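Local atomic coordinates of 6-aminohexanoate-cyclic-dimer hydrolase (Arthrobacter sp., PDB entry 3A2Q), a protein that hydrolyses the cyclic dimer of 6-aminohexanoate, a by-product of nylon-6 manufacture, to the linear dimer, and belongs to the amidase family. Residues Y247-L258 / E460-Q469. The protein carries 1 engineered substitution. Residues are numbered along the deposited sequence; the frame is centred on the assembly and turned at random.
Sequences YAQGISENPGSL and EDLLLQVAAQ
Gln465 reaches from helix 460-473 into the turn and loop 250-255 and meets them with every atom of its side chain. Its CB lies near Glu253 O and Pro255 CD. Gln465 CG, set anti to the carbonyl carbon (chi1 -81°), comes up against two backbone oxygens, 3.3 Å from Gly250 O and 3.4 Å from Glu253 O. CD stays beside the same two oxygens, and the extended chain then splits: Gln465 OE1 rests against Pro255 CB at 3.3 Å, while NE2 of the same amide donates to Gly250 O over 3.0 Å. That bond is bent, 138° at the hydrogen, and the donor stands above the carbonyl plane; Glu253 N, closing the type I turn 250-253, reaches the same oxygen from the opposite face. With an alanine for Gln465, Gly250 O would probably lose its side-chain donor and a gap would open beside Pro255. Around this centre the packing is apolar: Ile251 CG1 meets Ala468 CB, Pro255 CB meets Leu462 CD2, and the Leu258 and Val466 side chains slide past each other in opposite directions, Leu258 CD1 3.8 Å from Val466 CG2. At the start of the helix the Tyr247 ring turns its edge to Asp461 N, and a water in the ring plane links its hydroxyl to Asp461 OD1, whose carboxylate also pairs with Arg459. Pro255 CD touches Gln469 NE2 at 3.7 Å; two waters tie that amide nitrogen to Glu253 O and Gly256 O, while Gln469 OE1 bonds to His293. The contact is structural packing away from the active site: the chain 247-258 wraps across helix 460-473 on its way into strand 259-262, with helix 219-229 against Tyr247, Ile251 and Leu464, and strand 383-387 touching Leu258 and Val466 through Leu383.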
ATOM      1  N   TYR A 247     -16.870   6.185  -8.585  1.00 31.06           N
ATOM      2  CA  TYR A 247     -16.280   6.942  -7.489  1.00 32.07           C
ATOM      3  C   TYR A 247     -15.873   8.366  -7.849  1.00 30.27           C
ATOM      4  O   TYR A 247     -15.969   9.265  -7.018  1.00 32.32           O
ATOM      5  CB  TYR A 247     -15.090   6.171  -6.921  1.00 30.80           C
ATOM      6  CG  TYR A 247     -15.519   4.896  -6.245  1.00 26.41           C
ATOM      7  CD1 TYR A 247     -16.229   4.931  -5.045  1.00 30.48           C
ATOM      8  CD2 TYR A 247     -15.265   3.656  -6.825  1.00 24.14           C
ATOM      9  CE1 TYR A 247     -16.680   3.758  -4.438  1.00 26.60           C
ATOM     10  CE2 TYR A 247     -15.712   2.479  -6.229  1.00 29.98           C
ATOM     11  CZ  TYR A 247     -16.418   2.541  -5.034  1.00 27.72           C
ATOM     12  OH  TYR A 247     -16.854   1.386  -4.431  1.00 30.80           O
ATOM     13  N   ALA A 248     -15.425   8.579  -9.079  1.00 32.90           N
ATOM     14  CA  ALA A 248     -15.023   9.919  -9.497  1.00 34.59           C
ATOM     15  C   ALA A 248     -16.205  10.888  -9.424  1.00 36.44           C
ATOM     16  O   ALA A 248     -16.019  12.099  -9.326  1.00 35.61           O
ATOM     17  CB  ALA A 248     -14.464   9.883 -10.910  1.00 35.80           C
ATOM     18  N   GLN A 249     -17.417  10.343  -9.463  1.00 37.65           N
ATOM     19  CA  GLN A 249     -18.629  11.153  -9.397  1.00 42.19           C
ATOM     20  C   GLN A 249     -19.147  11.355  -7.973  1.00 42.37           C
ATOM     21  O   GLN A 249     -19.574  12.451  -7.609  1.00 45.57           O
ATOM     22  CB  GLN A 249     -19.740  10.510 -10.235  1.00 47.34           C
ATOM     23  CG  GLN A 249     -19.510  10.529 -11.736  1.00 53.71           C
ATOM     24  CD  GLN A 249     -20.628   9.836 -12.501  1.00 58.10           C
ATOM     25  OE1 GLN A 249     -21.813  10.072 -12.245  1.00 56.88           O
ATOM     26  NE2 GLN A 249     -20.257   8.980 -13.447  1.00 60.15           N
ATOM     27  N   GLY A 250     -19.113  10.295  -7.174  1.00 42.70           N
ATOM     28  CA  GLY A 250     -19.612  10.374  -5.812  1.00 44.62           C
ATOM     29  C   GLY A 250     -18.747  11.107  -4.806  1.00 45.07           C
ATOM     30  O   GLY A 250     -19.239  11.549  -3.765  1.00 43.10           O
ATOM     31  N   ILE A 251     -17.461  11.242  -5.112  1.00 46.03           N
ATOM     32  CA  ILE A 251     -16.518  11.910  -4.220  1.00 43.33           C
ATOM     33  C   ILE A 251     -16.948  13.317  -3.795  1.00 43.92           C
ATOM     34  O   ILE A 251     -16.589  13.781  -2.709  1.00 41.99           O
ATOM     35  CB  ILE A 251     -15.113  11.976  -4.872  1.00 40.85           C
ATOM     36  CG1 ILE A 251     -14.140  12.721  -3.962  1.00 38.02           C
ATOM     37  CG2 ILE A 251     -15.204  12.645  -6.233  1.00 41.40           C
ATOM     38  CD1 ILE A 251     -12.753  12.862  -4.547  1.00 41.32           C
ATOM     39  N   SER A 252     -17.728  13.993  -4.634  1.00 45.38           N
ATOM     40  CA  SER A 252     -18.170  15.349  -4.319  1.00 45.33           C
ATOM     41  C   SER A 252     -19.517  15.427  -3.604  1.00 46.40           C
ATOM     42  O   SER A 252     -19.967  16.510  -3.229  1.00 45.09           O
ATOM     43  CB  SER A 252     -18.215  16.194  -5.595  1.00 46.58           C
ATOM     44  OG  SER A 252     -18.977  15.559  -6.605  1.00 51.54           O
ATOM     45  N   GLU A 253     -20.161  14.283  -3.414  1.00 46.26           N
ATOM     46  CA  GLU A 253     -21.451  14.256  -2.740  1.00 47.07           C
ATOM     47  C   GLU A 253     -21.289  14.488  -1.242  1.00 49.36           C
ATOM     48  O   GLU A 253     -20.307  14.051  -0.637  1.00 46.95           O
ATOM     49  CB  GLU A 253     -22.146  12.918  -2.998  1.00 49.66           C
ATOM     50  CG  GLU A 253     -22.658  12.769  -4.421  1.00 55.38           C
ATOM     51  CD  GLU A 253     -23.124  11.361  -4.732  1.00 62.26           C
ATOM     52  OE1 GLU A 253     -23.913  10.802  -3.939  1.00 68.67           O
ATOM     53  OE2 GLU A 253     -22.705  10.815  -5.773  1.00 67.21           O
ATOM     54  N   ASN A 254     -22.253  15.188  -0.651  1.00 48.66           N
ATOM     55  CA  ASN A 254     -22.216  15.483   0.774  1.00 48.50           C
ATOM     56  C   ASN A 254     -22.764  14.291   1.549  1.00 47.46           C
ATOM     57  O   ASN A 254     -23.938  13.953   1.435  1.00 48.26           O
ATOM     58  CB  ASN A 254     -23.051  16.729   1.079  1.00 50.22           C
ATOM     59  CG  ASN A 254     -22.818  17.258   2.481  1.00 52.82           C
ATOM     60  OD1 ASN A 254     -22.997  16.542   3.467  1.00 51.90           O
ATOM     61  ND2 ASN A 254     -22.418  18.520   2.577  1.00 55.27           N
ATOM     62  N   PRO A 255     -21.910  13.631   2.344  1.00 46.91           N
ATOM     63  CA  PRO A 255     -22.308  12.467   3.140  1.00 45.33           C
ATOM     64  C   PRO A 255     -23.162  12.828   4.350  1.00 44.07           C
ATOM     65  O   PRO A 255     -23.812  11.965   4.936  1.00 45.92           O
ATOM     66  CB  PRO A 255     -20.970  11.862   3.557  1.00 46.44           C
ATOM     67  CG  PRO A 255     -20.082  13.065   3.658  1.00 46.22           C
ATOM     68  CD  PRO A 255     -20.456  13.862   2.438  1.00 48.28           C
ATOM     69  N   GLY A 256     -23.151  14.103   4.723  1.00 42.54           N
ATOM     70  CA  GLY A 256     -23.918  14.538   5.874  1.00 40.97           C
ATOM     71  C   GLY A 256     -23.112  14.337   7.143  1.00 41.60           C
ATOM     72  O   GLY A 256     -21.923  14.023   7.079  1.00 40.43           O
ATOM     73  N   SER A 257     -23.751  14.516   8.295  1.00 39.77           N
ATOM     74  CA  SER A 257     -23.081  14.355   9.582  1.00 36.87           C
ATOM     75  C   SER A 257     -22.968  12.873   9.939  1.00 36.58           C
ATOM     76  O   SER A 257     -23.970  12.198  10.171  1.00 32.35           O
ATOM     77  CB  SER A 257     -23.855  15.105  10.669  1.00 36.09           C
ATOM     78  OG  SER A 257     -23.215  15.007  11.930  1.00 40.69           O
ATOM     79  N   LEU A 258     -21.739  12.370   9.983  1.00 34.97           N
ATOM     80  CA  LEU A 258     -21.502  10.963  10.293  1.00 31.90           C
ATOM     81  C   LEU A 258     -21.028  10.753  11.726  1.00 28.89           C
ATOM     82  O   LEU A 258     -20.481  11.659  12.346  1.00 29.70           O
ATOM     83  CB  LEU A 258     -20.456  10.400   9.328  1.00 33.10           C
ATOM     84  CG  LEU A 258     -20.747  10.534   7.834  1.00 36.17           C
ATOM     85  CD1 LEU A 258     -19.566  10.001   7.037  1.00 35.46           C
ATOM     86  CD2 LEU A 258     -22.013   9.767   7.486  1.00 31.98           C
ATOM     87  N   GLU A 460     -16.266   2.696   0.254  1.00 24.35           N
ATOM     88  CA  GLU A 460     -15.241   3.615  -0.227  1.00 23.50           C
ATOM     89  C   GLU A 460     -15.901   4.936  -0.608  1.00 26.57           C
ATOM     90  O   GLU A 460     -15.272   5.989  -0.563  1.00 25.24           O
ATOM     91  CB  GLU A 460     -14.520   3.042  -1.450  1.00 24.80           C
ATOM     92  CG  GLU A 460     -13.437   2.033  -1.118  1.00 25.96           C
ATOM     93  CD  GLU A 460     -13.934   0.607  -1.118  1.00 26.81           C
ATOM     94  OE1 GLU A 460     -15.021   0.351  -0.564  1.00 26.31           O
ATOM     95  OE2 GLU A 460     -13.226  -0.258  -1.668  1.00 23.70           O
ATOM     96  N   ASP A 461     -17.176   4.884  -0.985  1.00 26.14           N
ATOM     97  CA  ASP A 461     -17.874   6.107  -1.361  1.00 28.06           C
ATOM     98  C   ASP A 461     -17.864   7.117  -0.211  1.00 26.58           C
ATOM     99  O   ASP A 461     -17.511   8.279  -0.413  1.00 28.77           O
ATOM    100  CB  ASP A 461     -19.312   5.794  -1.812  1.00 32.51           C
ATOM    101  CG  ASP A 461     -20.137   5.116  -0.735  1.00 36.10           C
ATOM    102  OD1 ASP A 461     -19.671   4.109  -0.162  1.00 33.53           O
ATOM    103  OD2 ASP A 461     -21.264   5.587  -0.469  1.00 41.96           O
ATOM    104  N   LEU A 462     -18.231   6.677   0.990  1.00 25.83           N
ATOM    105  CA  LEU A 462     -18.237   7.557   2.155  1.00 26.06           C
ATOM    106  C   LEU A 462     -16.810   7.940   2.516  1.00 26.34           C
ATOM    107  O   LEU A 462     -16.518   9.097   2.837  1.00 24.31           O
ATOM    108  CB  LEU A 462     -18.870   6.863   3.362  1.00 30.99           C
ATOM    109  CG  LEU A 462     -20.369   6.575   3.343  1.00 37.76           C
ATOM    110  CD1 LEU A 462     -20.758   5.904   4.659  1.00 41.69           C
ATOM    111  CD2 LEU A 462     -21.146   7.875   3.156  1.00 40.80           C
ATOM    112  N   LEU A 463     -15.919   6.959   2.451  1.00 25.49           N
ATOM    113  CA  LEU A 463     -14.522   7.193   2.785  1.00 24.58           C
ATOM    114  C   LEU A 463     -13.896   8.283   1.919  1.00 25.84           C
ATOM    115  O   LEU A 463     -13.263   9.198   2.440  1.00 28.02           O
ATOM    116  CB  LEU A 463     -13.725   5.896   2.638  1.00 26.80           C
ATOM    117  CG  LEU A 463     -12.259   5.943   3.073  1.00 27.11           C
ATOM    118  CD1 LEU A 463     -12.164   6.266   4.564  1.00 31.50           C
ATOM    119  CD2 LEU A 463     -11.615   4.609   2.771  1.00 29.10           C
ATOM    120  N   LEU A 464     -14.074   8.190   0.605  1.00 25.95           N
ATOM    121  CA  LEU A 464     -13.500   9.175  -0.307  1.00 25.72           C
ATOM    122  C   LEU A 464     -14.175  10.526  -0.149  1.00 27.53           C
ATOM    123  O   LEU A 464     -13.568  11.566  -0.403  1.00 25.90           O
ATOM    124  CB  LEU A 464     -13.616   8.700  -1.756  1.00 24.92           C
ATOM    125  CG  LEU A 464     -12.813   7.443  -2.104  1.00 29.88           C
ATOM    126  CD1 LEU A 464     -13.130   6.994  -3.517  1.00 31.28           C
ATOM    127  CD2 LEU A 464     -11.331   7.729  -1.947  1.00 38.20           C
ATOM    128  N   GLN A 465     -15.435  10.511   0.270  1.00 26.57           N
ATOM    129  CA  GLN A 465     -16.163  11.751   0.481  1.00 23.98           C
ATOM    130  C   GLN A 465     -15.572  12.514   1.665  1.00 27.87           C
ATOM    131  O   GLN A 465     -15.304  13.714   1.571  1.00 27.20           O
ATOM    132  CB  GLN A 465     -17.644  11.450   0.709  1.00 25.31           C
ATOM    133  CG  GLN A 465     -18.396  11.213  -0.585  1.00 28.09           C
ATOM    134  CD  GLN A 465     -19.703  10.484  -0.375  1.00 28.36           C
ATOM    135  OE1 GLN A 465     -20.223  10.425   0.738  1.00 32.67           O
ATOM    136  NE2 GLN A 465     -20.244   9.925  -1.451  1.00 31.16           N
ATOM    137  N   VAL A 466     -15.351  11.819   2.777  1.00 25.29           N
ATOM    138  CA  VAL A 466     -14.778  12.466   3.953  1.00 25.01           C
ATOM    139  C   VAL A 466     -13.305  12.790   3.726  1.00 25.32           C
ATOM    140  O   VAL A 466     -12.790  13.786   4.239  1.00 25.17           O
ATOM    141  CB  VAL A 466     -14.929  11.589   5.210  1.00 26.14           C
ATOM    142  CG1 VAL A 466     -14.243  12.256   6.399  1.00 26.51           C
ATOM    143  CG2 VAL A 466     -16.404  11.398   5.523  1.00 31.37           C
ATOM    144  N   ALA A 467     -12.623  11.959   2.950  1.00 23.72           N
ATOM    145  CA  ALA A 467     -11.218  12.210   2.673  1.00 25.70           C
ATOM    146  C   ALA A 467     -11.137  13.522   1.892  1.00 29.17           C
ATOM    147  O   ALA A 467     -10.236  14.331   2.103  1.00 27.35           O
ATOM    148  CB  ALA A 467     -10.627  11.068   1.853  1.00 27.37           C
ATOM    149  N   ALA A 468     -12.091  13.730   0.990  1.00 29.60           N
ATOM    150  CA  ALA A 468     -12.116  14.949   0.191  1.00 31.54           C
ATOM    151  C   ALA A 468     -12.323  16.167   1.088  1.00 31.11           C
ATOM    152  O   ALA A 468     -11.728  17.219   0.856  1.00 31.44           O
ATOM    153  CB  ALA A 468     -13.224  14.871  -0.857  1.00 33.33           C
ATOM    154  N   GLN A 469     -13.163  16.027   2.112  1.00 30.86           N
ATOM    155  CA  GLN A 469     -13.418  17.135   3.032  1.00 30.99           C
ATOM    156  C   GLN A 469     -12.153  17.489   3.815  1.00 30.46           C
ATOM    157  O   GLN A 469     -11.855  18.661   4.034  1.00 27.29           O
ATOM    158  CB  GLN A 469     -14.537  16.777   4.017  1.00 30.06           C
ATOM    159  CG  GLN A 469     -15.832  16.319   3.360  1.00 30.05           C
ATOM    160  CD  GLN A 469     -16.947  16.106   4.361  1.00 35.29           C
ATOM    161  OE1 GLN A 469     -16.717  15.662   5.482  1.00 34.58           O
ATOM    162  NE2 GLN A 469     -18.173  16.410   3.952  1.00 40.56           N
TER
HETATM  163  O   HOH W   1     -18.322   2.058  -2.303  1.00 35.17           O
HETATM  164  O   HOH W   2     -16.424  15.376  -0.217  1.00 41.77           O
HETATM  165  O   HOH W   3     -18.568  16.411   0.822  1.00 64.11           O
HETATM  166  O   HOH W   4     -20.555  16.348   5.807  1.00 43.60           O